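Long-range contacts in DNA helicase uvsW (Enterobacteria phage T4, PDB 1RIF), which couples ATP hydrolysis to 3'-5' translocation and unwinding of duplex DNA, driving branch migration in phage recombination, repair and the reorganisation of stalled forks: residues Glu24-Phe29 / Gln67-Phe71; Glu87-Arg93 / Phe123-Arg129; Leu103-Asn109 / Asp179-Phe183; Met229-His235 / Lys255-Ser261. The protein carries 1 engineered substitution. All blocks are in the same frame, centred on the assembly; numbering follows the deposited sequence.

Contact 1. Residues Glu24-Phe29 / Gln67-Phe71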
# COMPACT_ATOMS: atom_id res chain seq x y z
N GLU A 24 -10.34 24.83 -0.18
CA GLU A 24 -9.02 25.04 0.39
C GLU A 24 -8.35 23.68 0.49
O GLU A 24 -7.18 23.53 0.15
CB GLU A 24 -9.15 25.66 1.78
CG GLU A 24 -9.89 26.98 1.76
CD GLU A 24 -10.02 27.58 3.14
OE1 GLU A 24 -10.56 26.89 4.04
OE2 GLU A 24 -9.58 28.73 3.33
N LEU A 25 -9.11 22.69 0.94
CA LEU A 25 -8.62 21.32 1.07
C LEU A 25 -8.28 20.72 -0.29
O LEU A 25 -7.32 19.95 -0.42
CB LEU A 25 -9.67 20.45 1.75
CG LEU A 25 -9.79 20.52 3.27
CD1 LEU A 25 -11.10 19.88 3.71
CD2 LEU A 25 -8.60 19.83 3.90
N ARG A 26 -9.07 21.07 -1.29
CA ARG A 26 -8.89 20.58 -2.65
C ARG A 26 -7.61 21.10 -3.27
O ARG A 26 -6.98 20.41 -4.07
CB ARG A 26 -10.11 20.96 -3.50
CG ARG A 26 -10.01 20.54 -4.95
CD ARG A 26 -11.30 20.85 -5.70
NE ARG A 26 -11.13 20.60 -7.13
CZ ARG A 26 -10.55 21.45 -7.98
NH1 ARG A 26 -10.08 22.61 -7.55
NH2 ARG A 26 -10.43 21.12 -9.27
N ASP A 27 -7.23 22.33 -2.92
CA ASP A 27 -6.01 22.92 -3.43
C ASP A 27 -4.83 22.40 -2.62
O ASP A 27 -3.74 22.18 -3.16
CB ASP A 27 -6.05 24.46 -3.34
CG ASP A 27 -7.07 25.07 -4.28
OD1 ASP A 27 -7.43 24.40 -5.28
OD2 ASP A 27 -7.50 26.22 -4.04
N PHE A 28 -5.07 22.22 -1.33
CA PHE A 28 -4.05 21.72 -0.41
C PHE A 28 -3.56 20.34 -0.87
O PHE A 28 -2.36 20.11 -1.01
CB PHE A 28 -4.63 21.64 1.01
CG PHE A 28 -3.65 21.15 2.05
CD1 PHE A 28 -2.56 21.93 2.43
CD2 PHE A 28 -3.82 19.90 2.65
CE1 PHE A 28 -1.65 21.48 3.38
CE2 PHE A 28 -2.90 19.44 3.62
CZ PHE A 28 -1.82 20.23 3.98
N PHE A 29 -4.50 19.43 -1.13
CA PHE A 29 -4.16 18.08 -1.56
C PHE A 29 -4.06 17.92 -3.07
O PHE A 29 -4.62 17.00 -3.65
CB PHE A 29 -5.17 17.09 -0.99
CG PHE A 29 -5.04 16.88 0.49
CD1 PHE A 29 -6.00 17.39 1.37
CD2 PHE A 29 -3.93 16.20 1.01
CE1 PHE A 29 -5.85 17.21 2.76
CE2 PHE A 29 -3.78 16.01 2.39
CZ PHE A 29 -4.74 16.52 3.27
N GLN A 67 -2.00 14.04 7.23
CA GLN A 67 -1.63 15.34 6.69
C GLN A 67 -2.69 16.42 6.90
O GLN A 67 -2.39 17.60 6.82
CB GLN A 67 -1.37 15.21 5.19
CG GLN A 67 -0.38 14.14 4.83
CD GLN A 67 1.03 14.56 5.11
OE1 GLN A 67 1.40 14.86 6.25
NE2 GLN A 67 1.85 14.59 4.06
N ILE A 68 -3.93 16.00 7.16
CA ILE A 68 -5.00 16.96 7.35
C ILE A 68 -4.75 17.83 8.58
O ILE A 68 -5.25 18.95 8.67
CB ILE A 68 -6.37 16.26 7.48
CG1 ILE A 68 -6.68 15.45 6.22
CG2 ILE A 68 -7.48 17.29 7.67
CD1 ILE A 68 -7.93 14.62 6.32
N LYS A 69 -3.96 17.32 9.52
CA LYS A 69 -3.64 18.07 10.72
C LYS A 69 -2.79 19.30 10.37
O LYS A 69 -2.89 20.33 11.02
CB LYS A 69 -2.91 17.19 11.74
CG LYS A 69 -2.71 17.86 13.09
CD LYS A 69 -4.04 18.21 13.76
CE LYS A 69 -3.86 19.25 14.87
NZ LYS A 69 -2.82 18.85 15.85
N LYS A 70 -1.96 19.17 9.33
CA LYS A 70 -1.12 20.27 8.88
C LYS A 70 -2.08 21.38 8.44
O LYS A 70 -1.92 22.55 8.80
CB LYS A 70 -0.30 19.87 7.65
CG LYS A 70 0.32 18.48 7.72
CD LYS A 70 1.64 18.47 8.48
CE LYS A 70 2.33 17.11 8.35
NZ LYS A 70 3.73 17.12 8.88
N PHE A 71 -3.07 20.98 7.65
CA PHE A 71 -4.09 21.87 7.13
C PHE A 71 -4.80 22.62 8.25
O PHE A 71 -4.66 23.84 8.38
CB PHE A 71 -5.11 21.06 6.33
CG PHE A 71 -6.21 21.89 5.72
CD1 PHE A 71 -6.00 22.59 4.54
CD2 PHE A 71 -7.45 21.98 6.34
CE1 PHE A 71 -7.01 23.37 3.99
CE2 PHE A 71 -8.47 22.75 5.79
CZ PHE A 71 -8.24 23.45 4.62
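The Phe71 ring enters between Leu25, Glu24 and Phe28 of the facing helix, and each of the three meets a different part of it. Leu25 supplies the flat cover: its CD2 methyl sits 3.4 Å from the centroid of the Phe71 ring, only 10° off the normal, a CH-pi contact over the centre of one face. Glu24 comes to the rim, with CB 3.7 Å from Phe71 CZ near the ring plane, while its OE1 turns to the hydroxyl of Tyr77. The third neighbour is another aromatic ring. Phe28 and Phe71 have planes 58° apart and centroids separated by 5.4 Å, an oblique aromatic pair. Both have CG anti to the backbone N (chi1 -179° in each), which throws each ring across to the opposite helix; the Phe28 ring so placed has Phe71 CB over one face. At the end of the helix, Phe29 turns its edge to Gln67 CB, and its CZ lies 3.7 Å from Ile68 CG1. No hydrogen bond crosses the interface. Leu25 and Ile68 also touch Ile15 of strand 12-16. This is helix-to-helix apolar packing, and it joins two helices of the UvsW N-terminal domain on its mixed beta sheet.

Contact 2. Residues Glu87-Arg93 / Phe123-Arg129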
# COMPACT_ATOMS: atom_id res chain seq x y z
N GLU A 87 -7.45 3.41 13.99
CA GLU A 87 -7.35 2.08 14.56
C GLU A 87 -6.04 1.37 14.22
O GLU A 87 -5.60 1.36 13.07
CB GLU A 87 -8.54 1.26 14.09
CG GLU A 87 -8.63 -0.10 14.71
CD GLU A 87 -9.82 -0.87 14.20
OE1 GLU A 87 -10.97 -0.46 14.49
OE2 GLU A 87 -9.61 -1.88 13.49
N LYS A 88 -5.43 0.76 15.23
CA LYS A 88 -4.17 0.05 15.07
C LYS A 88 -4.38 -1.44 15.36
O LYS A 88 -5.38 -1.82 15.97
CB LYS A 88 -3.14 0.60 16.05
CG LYS A 88 -2.95 2.10 16.02
CD LYS A 88 -2.15 2.53 14.82
CE LYS A 88 -1.94 4.03 14.81
NZ LYS A 88 -1.04 4.47 13.71
N GLU A 89 -3.45 -2.27 14.92
CA GLU A 89 -3.54 -3.71 15.17
C GLU A 89 -3.30 -3.95 16.65
O GLU A 89 -2.39 -3.37 17.24
CB GLU A 89 -2.47 -4.48 14.38
CG GLU A 89 -2.90 -4.91 13.01
CD GLU A 89 -3.96 -5.98 13.06
OE1 GLU A 89 -3.64 -7.15 13.35
OE2 GLU A 89 -5.13 -5.63 12.81
N GLU A 90 -4.11 -4.80 17.25
CA GLU A 90 -3.92 -5.09 18.66
C GLU A 90 -2.88 -6.19 18.71
O GLU A 90 -3.20 -7.38 18.76
CB GLU A 90 -5.22 -5.52 19.32
CG GLU A 90 -6.17 -4.36 19.59
CD GLU A 90 -7.41 -4.79 20.33
OE1 GLU A 90 -8.21 -3.91 20.73
OE2 GLU A 90 -7.60 -6.02 20.49
N LEU A 91 -1.63 -5.77 18.65
CA LEU A 91 -0.51 -6.69 18.66
C LEU A 91 0.56 -6.03 19.50
O LEU A 91 1.07 -4.97 19.15
CB LEU A 91 -0.03 -6.91 17.21
CG LEU A 91 0.93 -8.03 16.78
CD1 LEU A 91 2.34 -7.58 17.00
CD2 LEU A 91 0.63 -9.33 17.51
N SER A 92 0.88 -6.64 20.64
CA SER A 92 1.91 -6.11 21.52
C SER A 92 3.24 -6.61 20.99
O SER A 92 3.30 -7.63 20.32
CB SER A 92 1.71 -6.61 22.95
OG SER A 92 1.88 -8.02 23.03
N ARG A 93 4.32 -5.90 21.28
CA ARG A 93 5.61 -6.35 20.80
C ARG A 93 5.90 -7.71 21.42
O ARG A 93 6.60 -8.54 20.83
CB ARG A 93 6.71 -5.34 21.16
CG ARG A 93 8.06 -5.66 20.53
CD ARG A 93 7.95 -5.85 19.01
NE ARG A 93 9.16 -6.45 18.44
CZ ARG A 93 10.09 -5.78 17.76
NH1 ARG A 93 9.97 -4.48 17.56
NH2 ARG A 93 11.14 -6.42 17.29
N PHE A 123 6.88 -5.36 12.47
CA PHE A 123 6.07 -4.96 13.61
C PHE A 123 5.46 -3.57 13.38
O PHE A 123 4.27 -3.36 13.63
CB PHE A 123 6.91 -4.94 14.88
CG PHE A 123 6.13 -4.55 16.11
CD1 PHE A 123 5.18 -5.41 16.65
CD2 PHE A 123 6.32 -3.30 16.70
CE1 PHE A 123 4.43 -5.04 17.75
CE2 PHE A 123 5.58 -2.92 17.81
CZ PHE A 123 4.63 -3.79 18.33
N GLU A 124 6.27 -2.63 12.90
CA GLU A 124 5.82 -1.27 12.61
C GLU A 124 4.68 -1.26 11.61
O GLU A 124 3.70 -0.52 11.77
CB GLU A 124 6.97 -0.44 12.02
CG GLU A 124 7.54 0.62 12.94
CD GLU A 124 6.60 1.79 13.15
OE1 GLU A 124 6.24 2.48 12.17
OE2 GLU A 124 6.23 2.03 14.32
N GLY A 125 4.82 -2.08 10.57
CA GLY A 125 3.82 -2.16 9.52
C GLY A 125 2.51 -2.75 9.98
O GLY A 125 1.44 -2.18 9.71
N LEU A 126 2.58 -3.88 10.66
CA LEU A 126 1.39 -4.55 11.15
C LEU A 126 0.56 -3.69 12.10
O LEU A 126 -0.64 -3.52 11.90
CB LEU A 126 1.77 -5.87 11.83
CG LEU A 126 2.33 -6.94 10.89
CD1 LEU A 126 2.57 -8.23 11.68
CD2 LEU A 126 1.37 -7.19 9.73
N VAL A 127 1.20 -3.15 13.13
CA VAL A 127 0.50 -2.31 14.11
C VAL A 127 -0.21 -1.12 13.47
O VAL A 127 -1.39 -0.86 13.74
CB VAL A 127 1.48 -1.77 15.17
CG1 VAL A 127 0.77 -0.79 16.07
CG2 VAL A 127 2.04 -2.91 15.99
N ASN A 128 0.52 -0.40 12.62
CA ASN A 128 -0.02 0.78 11.96
C ASN A 128 -0.80 0.53 10.67
O ASN A 128 -1.31 1.46 10.06
CB ASN A 128 1.13 1.76 11.73
CG ASN A 128 1.78 2.17 13.03
OD1 ASN A 128 1.19 2.92 13.81
ND2 ASN A 128 2.98 1.67 13.28
N ARG A 129 -0.89 -0.74 10.27
CA ARG A 129 -1.66 -1.14 9.09
C ARG A 129 -1.11 -0.74 7.72
O ARG A 129 -1.12 -1.55 6.80
CB ARG A 129 -3.11 -0.62 9.19
CG ARG A 129 -4.14 -1.63 9.69
CD ARG A 129 -3.90 -2.03 11.13
NE ARG A 129 -4.89 -2.97 11.66
CZ ARG A 129 -6.14 -2.66 12.02
NH1 ARG A 129 -6.60 -1.42 11.91
NH2 ARG A 129 -6.92 -3.60 12.53
O HOH W 1 -2.84 3.56 11.13
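Glu87 opens the segment by reaching Arg129 with an extended side chain, its OE2 making a salt bridge to NH2 at 3.3 Å through weak hydrogen bonds from both terminal nitrogens. Lys88 bends at chi2 and brings NZ to Asn128 OD1 at 2.7 Å, in the carbonyl plane on a lone pair; a water also links NZ to Asn128 O. Glu89 makes the stronger ionic contact. Its backbone N bonds to Val127 O at 2.8 Å, and its OE2 takes two N-H groups of Arg129 on the anti lone pair, NH2 at 2.7 Å and NE at 2.9 Å. This side-on grip, with the two planes 28° apart, holds the guanidinium nearly flat with the carboxylate, and Glu89 OE1 is bound by Tyr151. Leu91 then sets CD1 at the edge of Phe123, 3.4 Å from CE1. Arg93 lays CD over the centre of the same ring, 3.6 Å from the centroid, on the face opposite Val127 CG2; its guanidinium is held by Asp120 and Asp97. The linker after strand 79-81 thus runs along the C-terminal half of helix 116-128 into helix 93-101, whose Phe96 meets Phe123, while Leu126 packs on helix 141-155 and Arg129 on Phe254 of strand 254-258.

Contact 3. Residues Leu103-Asn109 / Asp179-Phe183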
# COMPACT_ATOMS: atom_id res chain seq x y z
N LEU A 103 7.78 -19.63 14.33
CA LEU A 103 8.05 -19.81 12.91
C LEU A 103 9.39 -20.52 12.70
O LEU A 103 10.36 -20.27 13.43
CB LEU A 103 8.09 -18.45 12.22
CG LEU A 103 6.86 -17.54 12.38
CD1 LEU A 103 7.17 -16.16 11.82
CD2 LEU A 103 5.67 -18.15 11.65
N GLU A 104 9.45 -21.40 11.70
CA GLU A 104 10.68 -22.10 11.36
C GLU A 104 11.05 -21.66 9.95
O GLU A 104 10.60 -22.25 8.97
CB GLU A 104 10.48 -23.62 11.41
CG GLU A 104 9.81 -24.11 12.68
CD GLU A 104 10.02 -25.60 12.93
OE1 GLU A 104 10.00 -26.39 11.95
OE2 GLU A 104 10.20 -25.99 14.11
N ILE A 105 11.85 -20.60 9.86
CA ILE A 105 12.26 -20.05 8.57
C ILE A 105 13.55 -20.68 8.08
O ILE A 105 14.46 -20.92 8.86
CB ILE A 105 12.44 -18.52 8.69
CG1 ILE A 105 11.17 -17.90 9.28
CG2 ILE A 105 12.70 -17.91 7.33
CD1 ILE A 105 11.31 -16.43 9.62
N TYR A 106 13.61 -20.95 6.78
CA TYR A 106 14.79 -21.60 6.19
C TYR A 106 15.43 -20.86 5.03
O TYR A 106 14.91 -19.87 4.52
CB TYR A 106 14.45 -23.01 5.69
CG TYR A 106 14.04 -24.00 6.76
CD1 TYR A 106 12.79 -23.91 7.39
CD2 TYR A 106 14.88 -25.05 7.13
CE1 TYR A 106 12.40 -24.83 8.36
CE2 TYR A 106 14.50 -25.97 8.10
CZ TYR A 106 13.26 -25.86 8.71
OH TYR A 106 12.87 -26.77 9.66
N SER A 107 16.58 -21.39 4.63
CA SER A 107 17.37 -20.92 3.51
C SER A 107 17.93 -22.24 3.01
O SER A 107 18.97 -22.71 3.50
CB SER A 107 18.50 -20.01 3.98
OG SER A 107 19.08 -19.33 2.88
N GLY A 108 17.25 -22.85 2.05
CA GLY A 108 17.68 -24.15 1.58
C GLY A 108 17.30 -25.12 2.68
O GLY A 108 16.12 -25.30 2.99
N ASN A 109 18.29 -25.74 3.30
CA ASN A 109 18.03 -26.69 4.38
C ASN A 109 18.53 -26.14 5.70
O ASN A 109 18.40 -26.79 6.74
CB ASN A 109 18.70 -28.03 4.09
CG ASN A 109 18.14 -28.70 2.85
OD1 ASN A 109 16.94 -28.99 2.77
ND2 ASN A 109 19.02 -28.94 1.86
N ASP A 179 10.94 -20.97 -0.32
CA ASP A 179 12.24 -21.35 0.24
C ASP A 179 12.25 -21.13 1.75
O ASP A 179 12.82 -21.93 2.50
CB ASP A 179 13.38 -20.55 -0.41
CG ASP A 179 14.76 -21.04 0.03
OD1 ASP A 179 15.03 -22.25 -0.10
OD2 ASP A 179 15.57 -20.21 0.50
N TYR A 180 11.61 -20.04 2.19
CA TYR A 180 11.53 -19.72 3.62
C TYR A 180 10.71 -20.79 4.34
O TYR A 180 10.91 -21.06 5.54
CB TYR A 180 10.84 -18.37 3.81
CG TYR A 180 11.65 -17.19 3.34
CD1 TYR A 180 11.05 -16.17 2.60
CD2 TYR A 180 13.01 -17.08 3.65
CE1 TYR A 180 11.78 -15.08 2.18
CE2 TYR A 180 13.75 -15.98 3.23
CZ TYR A 180 13.12 -14.99 2.49
OH TYR A 180 13.84 -13.90 2.07
N ARG A 181 9.78 -21.37 3.58
CA ARG A 181 8.87 -22.40 4.03
C ARG A 181 7.69 -21.83 4.80
O ARG A 181 7.06 -22.51 5.60
CB ARG A 181 9.59 -23.45 4.88
CG ARG A 181 10.69 -24.15 4.12
CD ARG A 181 11.17 -25.38 4.86
NE ARG A 181 12.48 -25.80 4.38
CZ ARG A 181 13.09 -26.92 4.76
NH1 ARG A 181 12.49 -27.72 5.62
NH2 ARG A 181 14.29 -27.22 4.28
N LEU A 182 7.40 -20.55 4.53
CA LEU A 182 6.26 -19.89 5.16
C LEU A 182 5.02 -20.11 4.27
O LEU A 182 3.89 -19.96 4.72
CB LEU A 182 6.54 -18.39 5.34
CG LEU A 182 7.67 -18.04 6.30
CD1 LEU A 182 7.99 -16.56 6.22
CD2 LEU A 182 7.28 -18.43 7.72
N PHE A 183 5.27 -20.48 3.02
CA PHE A 183 4.22 -20.74 2.04
C PHE A 183 4.61 -21.90 1.13
O PHE A 183 5.78 -22.25 1.03
CB PHE A 183 3.98 -19.51 1.14
CG PHE A 183 3.49 -18.29 1.87
CD1 PHE A 183 4.37 -17.46 2.55
CD2 PHE A 183 2.13 -17.99 1.89
CE1 PHE A 183 3.91 -16.34 3.24
CE2 PHE A 183 1.65 -16.87 2.58
CZ PHE A 183 2.56 -16.05 3.26
O HOH W 2 8.34 -23.40 8.15
O HOH W 3 15.66 -18.45 2.37
O HOH W 4 13.70 -24.27 2.31
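Arg181 lays its whole side chain along Tyr106. CB, 4.1 Å from Tyr106 CD1, starts the approach, and CG follows over the same side of the ring. CD comes closest, 3.3 Å from Tyr106 CD1, and NE then passes over CG of the ring. The chain is extended from CG to NE, and this delivers the guanidinium flat onto the aromatic face: the planes are 6° apart and CZ stands 3.6 Å from the ring centroid, a stacked cation-pi pair. At the tip the nitrogens divide their work. NH1 lies over CE2 and CZ, whereas NH2 extends beyond the ring to give a hydrogen bond to Gly108 O at 2.9 Å, in the carbonyl plane on a lone pair. NE donates to a water that lies close to Gly108 O and Asp179 O, which probably helps to fix the rotation of the group.

The contact joins the C-terminal end of helix 167-180, in the helicase ATP-binding domain, to the small antiparallel hairpin of strands 106-107 and 110-111. One backbone bond ties the two together, Tyr106 N to Tyr180 O at 3.0 Å. Gly108 N is received by Asp179 OD1 at 3.1 Å, on the syn side but 24° out of the carboxylate plane.

Farther inward the contact becomes apolar. Ile105 CG2 reaches Tyr180 CD2 at 3.8 Å, and its CG1 lies near Leu182 CD2, which also meets Leu103. The hydroxyl of Tyr180 bonds to Ser142, a residue of the predicted ATP-binding segment.

Contact 4. Residues Met229-His235 / Lys255-Ser261. With AU (gold ion), chain D.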
# COMPACT_ATOMS: atom_id res chain seq x y z
N MET A 229 -1.89 -5.64 0.64
CA MET A 229 -1.21 -5.39 -0.63
C MET A 229 0.16 -4.80 -0.36
O MET A 229 0.32 -3.94 0.52
CB MET A 229 -2.05 -4.44 -1.51
CG MET A 229 -1.44 -4.04 -2.85
SD MET A 229 -0.20 -2.69 -2.80
CE MET A 229 -1.25 -1.28 -2.49
N MET A 230 1.15 -5.27 -1.11
CA MET A 230 2.52 -4.80 -0.99
C MET A 230 3.10 -4.51 -2.37
O MET A 230 2.82 -5.22 -3.35
CB MET A 230 3.40 -5.87 -0.34
CG MET A 230 3.05 -6.26 1.07
SD MET A 230 3.88 -7.81 1.47
CE MET A 230 2.50 -8.85 1.89
N ASN A 231 3.92 -3.47 -2.45
CA ASN A 231 4.59 -3.10 -3.69
C ASN A 231 6.07 -2.87 -3.39
O ASN A 231 6.44 -1.88 -2.76
CB ASN A 231 3.96 -1.84 -4.29
CG ASN A 231 4.65 -1.39 -5.58
OD1 ASN A 231 5.26 -2.19 -6.30
ND2 ASN A 231 4.53 -0.11 -5.89
N ASP A 232 6.90 -3.82 -3.80
CA ASP A 232 8.34 -3.72 -3.59
C ASP A 232 8.87 -2.78 -4.68
O ASP A 232 8.60 -2.98 -5.85
CB ASP A 232 8.99 -5.11 -3.70
CG ASP A 232 10.45 -5.11 -3.27
OD1 ASP A 232 10.76 -4.60 -2.17
OD2 ASP A 232 11.29 -5.62 -4.03
N GLU A 233 9.62 -1.75 -4.26
CA GLU A 233 10.17 -0.73 -5.15
C GLU A 233 9.02 0.17 -5.57
O GLU A 233 8.83 0.47 -6.74
CB GLU A 233 10.80 -1.35 -6.41
CG GLU A 233 11.98 -2.23 -6.15
CD GLU A 233 13.16 -1.47 -5.57
OE1 GLU A 233 13.01 -0.85 -4.50
OE2 GLU A 233 14.24 -1.50 -6.19
N CYS A 234 8.24 0.60 -4.59
CA CYS A 234 7.08 1.44 -4.87
C CYS A 234 7.43 2.78 -5.51
O CYS A 234 6.55 3.47 -6.02
CB CYS A 234 6.25 1.66 -3.60
SG CYS A 234 7.16 2.06 -2.07
N HIS A 235 8.71 3.15 -5.49
CA HIS A 235 9.14 4.41 -6.07
C HIS A 235 9.11 4.33 -7.60
O HIS A 235 9.18 5.34 -8.30
CB HIS A 235 10.54 4.82 -5.55
CG HIS A 235 11.62 3.83 -5.87
ND1 HIS A 235 12.47 3.98 -6.94
CD2 HIS A 235 11.99 2.69 -5.26
CE1 HIS A 235 13.31 2.96 -6.99
NE2 HIS A 235 13.04 2.16 -5.97
N LYS A 255 -1.52 -2.15 3.68
CA LYS A 255 -0.89 -1.73 2.45
C LYS A 255 0.52 -1.29 2.78
O LYS A 255 0.72 -0.49 3.69
CB LYS A 255 -1.67 -0.59 1.79
CG LYS A 255 -2.95 -1.08 1.11
CD LYS A 255 -3.50 -0.08 0.11
CE LYS A 255 -4.12 1.12 0.79
NZ LYS A 255 -4.63 2.07 -0.21
N PHE A 256 1.48 -1.83 2.04
CA PHE A 256 2.88 -1.51 2.26
C PHE A 256 3.67 -1.23 0.99
O PHE A 256 3.52 -1.92 -0.02
CB PHE A 256 3.58 -2.64 3.03
CG PHE A 256 2.90 -3.01 4.32
CD1 PHE A 256 2.26 -4.23 4.46
CD2 PHE A 256 2.87 -2.11 5.38
CE1 PHE A 256 1.60 -4.56 5.64
CE2 PHE A 256 2.22 -2.43 6.56
CZ PHE A 256 1.58 -3.65 6.69
N GLY A 257 4.49 -0.19 1.05
CA GLY A 257 5.35 0.15 -0.06
C GLY A 257 6.75 -0.05 0.50
O GLY A 257 7.00 0.34 1.63
N LEU A 258 7.64 -0.68 -0.25
CA LEU A 258 9.01 -0.87 0.23
C LEU A 258 9.96 -0.21 -0.75
O LEU A 258 9.89 -0.43 -1.97
CB LEU A 258 9.34 -2.36 0.36
CG LEU A 258 8.62 -3.12 1.48
CD1 LEU A 258 7.20 -3.48 1.03
CD2 LEU A 258 9.42 -4.36 1.84
N SER A 259 10.88 0.60 -0.24
CA SER A 259 11.78 1.30 -1.12
C SER A 259 12.95 1.95 -0.41
O SER A 259 12.79 2.50 0.67
CB SER A 259 11.00 2.36 -1.90
OG SER A 259 11.84 3.18 -2.67
N GLY A 260 14.12 1.88 -1.03
CA GLY A 260 15.29 2.50 -0.45
C GLY A 260 15.53 3.84 -1.13
O GLY A 260 16.40 4.61 -0.72
N SER A 261 14.74 4.13 -2.16
CA SER A 261 14.86 5.37 -2.91
C SER A 261 13.54 6.15 -3.00
O SER A 261 12.92 6.20 -4.06
CB SER A 261 15.35 5.03 -4.33
OG SER A 261 16.44 4.12 -4.28
AU AU D . 7.60 4.51 -2.51
O HOH W 5 14.78 0.54 -3.32
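The DEAH-box position of a superfamily 2 helicase, here Asp232-Glu233-Cys234-His235, lies where strand 226-232 ends beside strand 254-258, the two strands of a beta-alpha-beta crossover through helix 239-245. Their axes, 4.7 Å apart, run parallel within 7°. Backbone bonds run from Phe256 N to Met229 O, Asn231 N to Phe256 O and Leu258 N to Asn231 O. Leu258 O accepts two donors: Glu233 N at 2.7 Å, nearly along the C=O axis, and Cys234 N at 3.3 Å from above the carbonyl plane. That double grip holds the turn within the motif. Cys234 SG rests 3.3 Å from Gly257 CA and binds a gold ion at 2.5 Å. Ser261 CB lies over the His235 ring, 3.9 Å from its centroid. A water joins Glu233 OE1 to Gly260 N, and Glu233 and Asp232 both form salt bridges with Arg141, probably the engineered residue, at the P-loop lysine position of the predicted ATP site. Met230 and Phe256 lie side by side toward helix 141-155, whereas Met229 and Cys234 meet helix 269-276 from the other face; strand 159-163 flanks strand 226-232, and beyond strand 254-258, toward strand 130-133, Arg129 shares a backbone bond with Lys255.

Overall arrangement
This chain is the N-terminal part of UvsW: contact 1 belongs to its N-terminal domain, and the other three run through or beside the ATP-binding domain. Contact 2 comes next along the chain, its centre about 26 Å from that of contact 1, and its first segment leads from one domain toward the other. It touches contact 4 directly: Arg129 O lies 3.2 Å from Lys255 N, a probable hydrogen bond, and Gly125 and Leu126 pack on Phe256. Contact 3 is about 45 Å from contact 1, centre to centre, across the chain. Contacts 3 and 4 do not touch, yet both reach the predicted ATP-binding segment, through Ser142 and through Arg141, probably the engineered residue, respectively.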